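Local coordinates for (R)-specific enoyl-CoA hydratase (Pseudomonas aeruginosa, PDB 5CPG) that catalyses the (R)-specific hydration of trans-2-enoyl-CoA to (R)-3-hydroxyacyl-CoA, as a hotdog-fold hydratase 2 of the MaoC family, at the interface of chains A and B. Residues are numbered along the deposited sequence; one frame, centred on the assembly and turned at random. Chains: chain A/B, (R)-specific enoyl-CoA hydratase.

The interface of chains A and B. Residues chain A 82-85; chain B 87-89.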
# COMPACT_ATOMS: atom_id res chain seq x y z
N TYR A 82 -2.01 -12.88 -3.94
CA TYR A 82 -1.89 -11.61 -4.66
C TYR A 82 -0.80 -11.70 -5.66
O TYR A 82 0.34 -11.97 -5.30
CB TYR A 82 -1.67 -10.51 -3.61
CG TYR A 82 -2.20 -9.10 -3.87
CD1 TYR A 82 -2.98 -8.78 -4.96
CD2 TYR A 82 -1.99 -8.12 -2.92
CE1 TYR A 82 -3.48 -7.45 -5.13
CE2 TYR A 82 -2.48 -6.81 -3.08
CZ TYR A 82 -3.22 -6.49 -4.16
OH TYR A 82 -3.66 -5.19 -4.23
N LEU A 83 -1.15 -11.55 -6.94
CA LEU A 83 -0.13 -11.64 -7.97
C LEU A 83 0.29 -10.27 -8.47
O LEU A 83 1.45 -10.08 -8.79
CB LEU A 83 -0.60 -12.47 -9.14
CG LEU A 83 -0.96 -13.89 -8.74
CD1 LEU A 83 -1.51 -14.58 -9.95
CD2 LEU A 83 0.31 -14.62 -8.29
N GLY A 84 -0.65 -9.33 -8.61
CA GLY A 84 -0.29 -8.01 -9.12
C GLY A 84 -1.39 -6.99 -8.84
O GLY A 84 -2.57 -7.37 -8.62
N GLN A 85 -1.01 -5.72 -8.89
CA GLN A 85 -1.98 -4.66 -8.70
C GLN A 85 -1.57 -3.45 -9.48
O GLN A 85 -0.40 -2.99 -9.41
CB GLN A 85 -2.08 -4.32 -7.19
CG GLN A 85 -2.93 -3.11 -6.86
CD GLN A 85 -4.42 -3.42 -7.00
OE1 GLN A 85 -4.91 -4.34 -6.36
NE2 GLN A 85 -5.14 -2.64 -7.81
N LEU B 87 2.39 -3.02 -9.59
CA LEU B 87 3.11 -3.89 -8.68
C LEU B 87 2.94 -5.31 -9.14
O LEU B 87 1.83 -5.73 -9.44
CB LEU B 87 2.55 -3.74 -7.26
CG LEU B 87 2.67 -2.36 -6.64
CD1 LEU B 87 1.71 -2.24 -5.43
CD2 LEU B 87 4.09 -2.17 -6.18
N ARG B 88 4.03 -6.06 -9.23
CA ARG B 88 3.94 -7.49 -9.48
C ARG B 88 4.63 -8.17 -8.30
O ARG B 88 5.80 -7.88 -8.03
CB ARG B 88 4.60 -7.86 -10.82
CG ARG B 88 3.82 -7.33 -12.05
CD ARG B 88 4.52 -7.63 -13.38
NE ARG B 88 5.72 -6.81 -13.59
CZ ARG B 88 5.71 -5.57 -14.07
NH1 ARG B 88 4.57 -4.97 -14.37
NH2 ARG B 88 6.85 -4.91 -14.21
N PHE B 89 3.88 -9.00 -7.58
CA PHE B 89 4.35 -9.65 -6.34
C PHE B 89 5.00 -10.97 -6.68
O PHE B 89 4.32 -11.99 -6.96
CB PHE B 89 3.18 -9.86 -5.35
CG PHE B 89 2.49 -8.57 -5.02
CD1 PHE B 89 3.11 -7.62 -4.19
CD2 PHE B 89 1.22 -8.31 -5.55
CE1 PHE B 89 2.49 -6.42 -3.91
CE2 PHE B 89 0.56 -7.12 -5.25
CZ PHE B 89 1.20 -6.16 -4.43
O HOH W 1 3.50 -11.79 -10.12
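A:Gln85 and B:Leu87 pair through their backbones in an antiparallel bridge between the two subunits. A:Gln85 N donates to B:Leu87 O at 2.9 Å. B:Leu87 N returns a bond of 2.8 Å to A:Gln85 O. A:Gly84 and B:Arg88 form the neighbouring antiparallel bridge. Further along, B:Phe89 N donates to A:Leu83 O at 2.9 Å. A water also touches A:Leu83 O, at 3.0 Å, and lies 3.3 Å from B:Phe89 O, bridging the two carbonyl oxygens.

The main apolar contact joins two aromatic rings. With CG anti to its own carbonyl carbon (chi1 -57°), the B:Phe89 ring reaches across the strand pair onto A:Tyr82. Its CE2 corner sits over the centre of the A:Tyr82 ring, 3.5 Å above the plane. The ring planes are turned about 30° against each other, so the phenylalanine leans in with CE2 lowest and the rest of its ring rising away. B:Phe89 CD2 lies 3.9 Å from A:Gly84 CA; the lack of a side chain there probably lets the ring come this close.

A hydrogen bond within chain A probably helps hold the tyrosine ring. A:Tyr82 OH donates to the side-chain carbonyl A:Gln85 OE1 at 2.6 Å, and that oxygen lies at the ring edge, in plane.

Both segments belong to strand 81-89 of their own subunit. The two copies of this strand run antiparallel about the two-fold axis, joining the hotdog-fold sheets across the dimer. Each contact recurs with the chains exchanged.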